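Local coordinates for 2-polyprenyl-6-methoxyphenol hydroxylase-like FAD-dependent oxidoreductase (Streptomyces sp. NRRL 11266, PDB 6UI5), which binds flavin-adenine dinucleotide and is a member of the FAD-dependent oxidoreductases with a Rossmann-type cofactor-binding domain, at residues 263-275 / 282-294. Numbering follows the deposited sequence.
With FAD (flavin-adenine dinucleotide), chain C.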
loop_
_atom_site.group_PDB
_atom_site.type_symbol
_atom_site.label_atom_id
_atom_site.label_comp_id
_atom_site.label_asym_id
_atom_site.label_seq_id
_atom_site.Cartn_x
_atom_site.Cartn_y
_atom_site.Cartn_z
ATOM N N HIS A 263 -6.543 -32.296 3.022
ATOM C CA HIS A 263 -5.666 -31.490 2.182
ATOM C C HIS A 263 -6.433 -30.292 1.619
ATOM O O HIS A 263 -7.604 -30.407 1.237
ATOM C CB HIS A 263 -5.103 -32.326 1.045
ATOM C CG HIS A 263 -4.220 -33.433 1.523
ATOM N ND1 HIS A 263 -3.120 -33.199 2.325
ATOM C CD2 HIS A 263 -4.299 -34.778 1.359
ATOM C CE1 HIS A 263 -2.556 -34.356 2.628
ATOM N NE2 HIS A 263 -3.249 -35.325 2.050
ATOM N N TYR A 264 -5.787 -29.125 1.584
ATOM C CA TYR A 264 -6.357 -27.960 0.909
ATOM C C TYR A 264 -5.258 -27.239 0.139
ATOM O O TYR A 264 -4.103 -27.194 0.575
ATOM C CB TYR A 264 -7.040 -27.008 1.902
ATOM C CG TYR A 264 -6.074 -26.101 2.645
ATOM C CD1 TYR A 264 -5.660 -24.892 2.093
ATOM C CD2 TYR A 264 -5.574 -26.457 3.894
ATOM C CE1 TYR A 264 -4.770 -24.073 2.751
ATOM C CE2 TYR A 264 -4.687 -25.628 4.571
ATOM C CZ TYR A 264 -4.286 -24.439 3.988
ATOM O OH TYR A 264 -3.396 -23.596 4.628
ATOM N N SER A 265 -5.619 -26.673 -1.017
ATOM C CA SER A 265 -4.752 -25.722 -1.700
ATOM C C SER A 265 -5.563 -24.442 -1.868
ATOM O O SER A 265 -6.790 -24.465 -1.805
ATOM C CB SER A 265 -4.222 -26.239 -3.092
ATOM O OG SER A 265 -5.265 -26.690 -3.944
ATOM N N ILE A 266 -4.886 -23.313 -2.050
ATOM C CA ILE A 266 -5.564 -22.013 -2.122
ATOM C C ILE A 266 -5.277 -21.392 -3.467
ATOM O O ILE A 266 -4.108 -21.202 -3.828
ATOM C CB ILE A 266 -5.122 -21.060 -1.005
ATOM C CG1 ILE A 266 -5.717 -21.495 0.324
ATOM C CG2 ILE A 266 -5.530 -19.598 -1.350
ATOM C CD1 ILE A 266 -7.247 -21.470 0.331
ATOM N N VAL A 267 -6.334 -21.027 -4.187
ATOM C CA VAL A 267 -6.223 -20.081 -5.289
ATOM C C VAL A 267 -7.119 -18.890 -4.989
ATOM O O VAL A 267 -7.958 -18.933 -4.094
ATOM C CB VAL A 267 -6.596 -20.701 -6.637
ATOM C CG1 VAL A 267 -5.467 -21.648 -7.114
ATOM C CG2 VAL A 267 -7.931 -21.400 -6.503
ATOM N N THR A 268 -6.953 -17.833 -5.787
ATOM C CA THR A 268 -7.645 -16.555 -5.617
ATOM C C THR A 268 -8.458 -16.253 -6.870
ATOM O O THR A 268 -7.889 -16.018 -7.941
ATOM C CB THR A 268 -6.643 -15.439 -5.372
ATOM O OG1 THR A 268 -5.790 -15.794 -4.281
ATOM C CG2 THR A 268 -7.380 -14.138 -5.053
ATOM N N ARG A 269 -9.784 -16.251 -6.751
ATOM C CA ARG A 269 -10.630 -16.021 -7.916
ATOM C C ARG A 269 -11.815 -15.142 -7.560
ATOM O O ARG A 269 -12.311 -15.151 -6.422
ATOM C CB ARG A 269 -11.156 -17.329 -8.558
ATOM C CG ARG A 269 -10.036 -18.335 -8.949
ATOM C CD ARG A 269 -9.420 -18.110 -10.372
ATOM N NE ARG A 269 -8.437 -19.168 -10.612
ATOM C CZ ARG A 269 -7.163 -19.145 -10.223
ATOM N NH1 ARG A 269 -6.646 -18.034 -9.640
ATOM N NH2 ARG A 269 -6.383 -20.229 -10.489
ATOM N N ASN A 270 -12.258 -14.374 -8.556
ATOM C CA ASN A 270 -13.484 -13.603 -8.454
ATOM C C ASN A 270 -14.265 -13.823 -9.744
ATOM O O ASN A 270 -13.765 -13.525 -10.830
ATOM C CB ASN A 270 -13.165 -12.126 -8.210
ATOM C CG ASN A 270 -14.342 -11.350 -7.647
ATOM O OD1 ASN A 270 -15.199 -11.928 -6.972
ATOM N ND2 ASN A 270 -14.381 -10.017 -7.906
ATOM N N ALA A 271 -15.466 -14.395 -9.629
ATOM C CA ALA A 271 -16.336 -14.541 -10.789
ATOM C C ALA A 271 -16.537 -13.192 -11.480
ATOM O O ALA A 271 -16.671 -12.153 -10.828
ATOM C CB ALA A 271 -17.686 -15.125 -10.358
ATOM N N GLU A 272 -16.539 -13.212 -12.816
ATOM C CA GLU A 272 -16.704 -11.979 -13.584
ATOM C C GLU A 272 -18.123 -11.423 -13.488
ATOM O O GLU A 272 -18.312 -10.205 -13.494
ATOM C CB GLU A 272 -16.341 -12.235 -15.042
ATOM C CG GLU A 272 -16.399 -11.001 -15.897
ATOM C CD GLU A 272 -16.355 -11.309 -17.376
ATOM O OE1 GLU A 272 -15.725 -12.325 -17.762
ATOM O OE2 GLU A 272 -16.953 -10.527 -18.148
ATOM N N GLN A 273 -19.120 -12.292 -13.389
ATOM C CA GLN A 273 -20.526 -11.912 -13.335
ATOM C C GLN A 273 -21.164 -12.752 -12.236
ATOM O O GLN A 273 -21.258 -13.974 -12.390
ATOM C CB GLN A 273 -21.223 -12.163 -14.685
ATOM C CG GLN A 273 -20.688 -11.328 -15.818
ATOM C CD GLN A 273 -20.855 -9.831 -15.547
ATOM O OE1 GLN A 273 -21.823 -9.409 -14.906
ATOM N NE2 GLN A 273 -19.902 -9.028 -16.020
ATOM N N TYR A 274 -21.594 -12.133 -11.125
ATOM C CA TYR A 274 -22.274 -12.949 -10.124
ATOM C C TYR A 274 -23.693 -13.278 -10.541
ATOM O O TYR A 274 -24.407 -13.936 -9.770
ATOM C CB TYR A 274 -22.335 -12.291 -8.741
ATOM C CG TYR A 274 -21.031 -12.039 -8.014
ATOM C CD1 TYR A 274 -19.813 -12.129 -8.659
ATOM C CD2 TYR A 274 -21.028 -11.703 -6.663
ATOM C CE1 TYR A 274 -18.626 -11.877 -7.993
ATOM C CE2 TYR A 274 -19.835 -11.447 -5.983
ATOM C CZ TYR A 274 -18.640 -11.524 -6.663
ATOM O OH TYR A 274 -17.444 -11.255 -6.019
ATOM N N ARG A 275 -24.114 -12.835 -11.726
ATOM C CA ARG A 275 -25.467 -13.083 -12.204
ATOM C C ARG A 275 -25.458 -13.303 -13.709
ATOM O O ARG A 275 -24.801 -12.562 -14.441
ATOM C CB ARG A 275 -26.393 -11.910 -11.878
ATOM C CG ARG A 275 -27.759 -12.107 -12.466
ATOM C CD ARG A 275 -28.492 -10.815 -12.786
ATOM N NE ARG A 275 -29.841 -11.165 -13.220
ATOM C CZ ARG A 275 -30.829 -10.303 -13.429
ATOM N NH1 ARG A 275 -30.640 -8.998 -13.258
ATOM N NH2 ARG A 275 -32.014 -10.755 -13.809
ATOM N N ALA A 282 -23.031 -17.152 -5.335
ATOM C CA ALA A 282 -22.756 -16.481 -4.074
ATOM C C ALA A 282 -21.756 -17.306 -3.282
ATOM O O ALA A 282 -21.541 -18.491 -3.559
ATOM C CB ALA A 282 -24.045 -16.261 -3.271
ATOM N N GLY A 283 -21.149 -16.656 -2.294
ATOM C CA GLY A 283 -20.159 -17.308 -1.464
ATOM C C GLY A 283 -18.949 -17.763 -2.251
ATOM O O GLY A 283 -18.419 -17.035 -3.095
ATOM N N ASP A 284 -18.506 -19.003 -1.970
ATOM C CA ASP A 284 -17.268 -19.506 -2.560
ATOM C C ASP A 284 -17.396 -19.711 -4.054
ATOM O O ASP A 284 -16.422 -19.507 -4.788
ATOM C CB ASP A 284 -16.841 -20.805 -1.890
ATOM C CG ASP A 284 -15.752 -20.582 -0.865
ATOM O OD1 ASP A 284 -15.541 -19.395 -0.491
ATOM O OD2 ASP A 284 -15.115 -21.577 -0.439
ATOM N N ALA A 285 -18.585 -20.085 -4.529
ATOM C CA ALA A 285 -18.830 -20.098 -5.970
ATOM C C ALA A 285 -18.572 -18.736 -6.630
ATOM O O ALA A 285 -18.279 -18.683 -7.827
ATOM C CB ALA A 285 -20.267 -20.552 -6.242
ATOM N N ALA A 286 -18.686 -17.630 -5.898
ATOM C CA ALA A 286 -18.415 -16.339 -6.513
ATOM C C ALA A 286 -16.988 -15.861 -6.283
ATOM O O ALA A 286 -16.453 -15.131 -7.134
ATOM C CB ALA A 286 -19.411 -15.277 -6.010
ATOM N N HIS A 287 -16.346 -16.283 -5.189
ATOM C CA HIS A 287 -15.050 -15.706 -4.851
ATOM C C HIS A 287 -14.416 -16.523 -3.737
ATOM O O HIS A 287 -15.110 -16.935 -2.792
ATOM C CB HIS A 287 -15.203 -14.230 -4.406
ATOM C CG HIS A 287 -16.405 -14.011 -3.552
ATOM N ND1 HIS A 287 -16.409 -14.276 -2.198
ATOM C CD2 HIS A 287 -17.669 -13.640 -3.869
ATOM C CE1 HIS A 287 -17.622 -14.046 -1.711
ATOM N NE2 HIS A 287 -18.405 -13.659 -2.704
ATOM N N VAL A 288 -13.095 -16.714 -3.841
ATOM C CA VAL A 288 -12.305 -17.506 -2.896
ATOM C C VAL A 288 -10.910 -16.907 -2.809
ATOM O O VAL A 288 -10.447 -16.234 -3.732
ATOM C CB VAL A 288 -12.167 -18.993 -3.306
ATOM C CG1 VAL A 288 -13.539 -19.695 -3.310
ATOM C CG2 VAL A 288 -11.490 -19.077 -4.648
ATOM N N HIS A 289 -10.217 -17.203 -1.707
ATOM C CA HIS A 289 -8.952 -16.554 -1.369
ATOM C C HIS A 289 -8.482 -17.197 -0.076
ATOM O O HIS A 289 -9.202 -17.996 0.528
ATOM C CB HIS A 289 -9.112 -15.045 -1.187
ATOM C CG HIS A 289 -10.308 -14.685 -0.373
ATOM N ND1 HIS A 289 -10.400 -14.965 0.973
ATOM C CD2 HIS A 289 -11.492 -14.136 -0.725
ATOM C CE1 HIS A 289 -11.580 -14.573 1.423
ATOM N NE2 HIS A 289 -12.262 -14.067 0.413
ATOM N N TYR A 290 -7.278 -16.831 0.345
ATOM C CA TYR A 290 -6.756 -17.347 1.597
ATOM C C TYR A 290 -7.648 -16.897 2.754
ATOM O O TYR A 290 -8.147 -15.756 2.767
ATOM C CB TYR A 290 -5.318 -16.886 1.827
ATOM C CG TYR A 290 -4.700 -17.410 3.092
ATOM C CD1 TYR A 290 -4.192 -18.696 3.141
ATOM C CD2 TYR A 290 -4.618 -16.631 4.233
ATOM C CE1 TYR A 290 -3.627 -19.199 4.294
ATOM C CE2 TYR A 290 -4.040 -17.120 5.393
ATOM C CZ TYR A 290 -3.550 -18.408 5.420
ATOM O OH TYR A 290 -2.984 -18.927 6.571
ATOM N N PRO A 291 -7.887 -17.776 3.729
ATOM C CA PRO A 291 -8.779 -17.438 4.854
ATOM C C PRO A 291 -8.119 -16.509 5.884
ATOM O O PRO A 291 -7.297 -16.934 6.695
ATOM C CB PRO A 291 -9.095 -18.809 5.506
ATOM C CG PRO A 291 -8.094 -19.785 4.879
ATOM C CD PRO A 291 -7.715 -19.236 3.532
ATOM N N TYR A 292 -8.503 -15.251 5.851
ATOM C CA TYR A 292 -8.011 -14.240 6.774
ATOM C C TYR A 292 -9.188 -13.443 7.316
ATOM O O TYR A 292 -10.180 -13.230 6.608
ATOM C CB TYR A 292 -7.048 -13.285 6.086
ATOM C CG TYR A 292 -5.582 -13.525 6.305
ATOM C CD1 TYR A 292 -5.080 -13.816 7.566
ATOM C CD2 TYR A 292 -4.682 -13.403 5.244
ATOM C CE1 TYR A 292 -3.726 -13.998 7.761
ATOM C CE2 TYR A 292 -3.333 -13.592 5.429
ATOM C CZ TYR A 292 -2.862 -13.885 6.688
ATOM O OH TYR A 292 -1.518 -14.062 6.882
ATOM N N ASN A 293 -9.094 -13.042 8.594
ATOM C CA ASN A 293 -10.013 -12.116 9.266
ATOM C C ASN A 293 -11.457 -12.581 9.229
ATOM O O ASN A 293 -12.348 -11.834 9.628
ATOM C CB ASN A 293 -9.929 -10.719 8.655
ATOM C CG ASN A 293 -8.503 -10.276 8.431
ATOM O OD1 ASN A 293 -8.014 -10.287 7.308
ATOM N ND2 ASN A 293 -7.825 -9.886 9.503
ATOM N N GLY A 294 -11.717 -13.792 8.754
ATOM C CA GLY A 294 -13.082 -14.255 8.598
ATOM C C GLY A 294 -13.767 -13.720 7.365
ATOM O O GLY A 294 -15.003 -13.694 7.311
HETATM P PA FAD C . -19.004 -24.137 0.963
HETATM O O1A FAD C . -18.675 -23.956 2.428
HETATM O O2A FAD C . -17.797 -24.750 0.272
HETATM O O5B FAD C . -20.433 -24.954 0.768
HETATM C C5B FAD C . -20.828 -25.389 -0.524
HETATM C C4B FAD C . -21.823 -26.583 -0.356
HETATM O O4B FAD C . -22.365 -26.966 -1.486
HETATM C C3B FAD C . -21.066 -27.828 0.167
HETATM O O3B FAD C . -21.847 -28.449 1.092
HETATM C C2B FAD C . -20.896 -28.712 -1.084
HETATM O O2B FAD C . -20.620 -30.099 -0.626
HETATM C C1B FAD C . -22.068 -28.581 -1.642
HETATM N N9A FAD C . -22.136 -28.834 -3.068
HETATM C C8A FAD C . -21.179 -28.574 -3.987
HETATM N N7A FAD C . -21.674 -28.892 -5.202
HETATM C C5A FAD C . -22.945 -29.328 -5.031
HETATM C C6A FAD C . -23.914 -29.775 -5.921
HETATM N N6A FAD C . -24.068 -30.000 -7.351
HETATM N N1A FAD C . -25.113 -30.165 -5.480
HETATM C C2A FAD C . -25.399 -30.116 -4.160
HETATM N N3A FAD C . -24.453 -29.662 -3.288
HETATM C C4A FAD C . -23.233 -29.275 -3.719
HETATM N N1 FAD C . -13.755 -19.171 6.877
HETATM C C2 FAD C . -13.602 -18.170 7.972
HETATM O O2 FAD C . -14.421 -17.333 8.168
HETATM N N3 FAD C . -12.390 -18.235 8.839
HETATM C C4 FAD C . -11.388 -19.275 8.596
HETATM O O4 FAD C . -10.416 -19.354 9.268
HETATM C C4X FAD C . -11.575 -20.269 7.478
HETATM N N5 FAD C . -10.546 -21.265 7.287
HETATM C C5X FAD C . -10.695 -22.248 6.185
HETATM C C6 FAD C . -9.691 -23.203 6.006
HETATM C C7 FAD C . -9.806 -24.142 4.988
HETATM C C7M FAD C . -8.578 -25.040 5.036
HETATM C C8 FAD C . -10.918 -24.153 4.131
HETATM C C8M FAD C . -10.959 -25.230 3.039
HETATM C C9 FAD C . -11.930 -23.192 4.307
HETATM C C9A FAD C . -11.828 -22.224 5.334
HETATM N N10 FAD C . -12.900 -21.175 5.531
HETATM C C10 FAD C . -12.749 -20.217 6.622
HETATM C "C1'" FAD C . -14.088 -21.199 4.654
HETATM C "C2'" FAD C . -14.452 -19.949 3.833
HETATM O "O2'" FAD C . -15.124 -19.012 4.590
HETATM C "C3'" FAD C . -15.455 -20.313 2.740
HETATM O "O3'" FAD C . -15.525 -19.221 1.879
HETATM C "C4'" FAD C . -16.898 -20.581 3.215
HETATM O "O4'" FAD C . -17.017 -21.632 4.132
HETATM C "C5'" FAD C . -17.627 -20.996 1.932
HETATM O "O5'" FAD C . -19.015 -20.885 2.082
HETATM P P FAD C . -20.026 -21.385 0.875
HETATM O O1P FAD C . -21.358 -21.760 1.480
HETATM O O2P FAD C . -20.164 -20.400 -0.271
HETATM O O3P FAD C . -19.265 -22.690 0.205
#
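Val288, Ala286 and Ile266 bury the most surface where strand 269-271 pairs antiparallel with 287-288 and the residues flanking both pack together. Val288 forms a hydrogen-bonded pair with Arg269: Arg269 N donates to Val288 O, and Val288 N returns a bond to Arg269 O, both 3.1 Å long. Val288 CG2, lodged between the backbone N and the carbonyl carbon (chi1, measured to CG1, -64°), comes to 3.6 Å from Val267 O. Two residues further, past the non-hydrogen-bonded pair Asn270-His287, a nearly straight bond runs from Ala271 N to Ala286 O (2.8 Å, 172° at the hydrogen). The methyl of Ala286 sits over the centre of the Tyr274 ring, CB 3.8 Å from the centroid and 7° off the normal, a clear CH-pi contact. That ring is fixed at its far end too, since Tyr274 OH donates to Asn270 OD1 in the carbonyl plane, on a lone pair. Tyr274 OH also lies 3.2 Å from His287 CD2, while His287 NE2 bonds to Asp303.

The pairing attaches short strand 287-288 to the end of long strand 257-271, part of the antiparallel sheet, just after strand 279-281 on the edge of the parallel sheet of the Rossmann-type FAD-binding fold. The connection passes the cofactor: Asp284 N binds FAD O2P, and Pro291 CB approaches flavin N5 to 3.4 Å.

At the Tyr290-Pro291 end, Ile266 CG2, set anti to the backbone N, packs on the Tyr290 backbone, whereas CD1 meets Pro291 CD tip to tip at 3.9 Å. Pro291 thus lies between Ile266 and the flavin. Nearby, FAD C7M lies over one face of the Tyr264 ring, offset toward its rim, and the Tyr264 hydroxyl, which bonds to Ser221 O, comes near the edge of the Tyr290 ring.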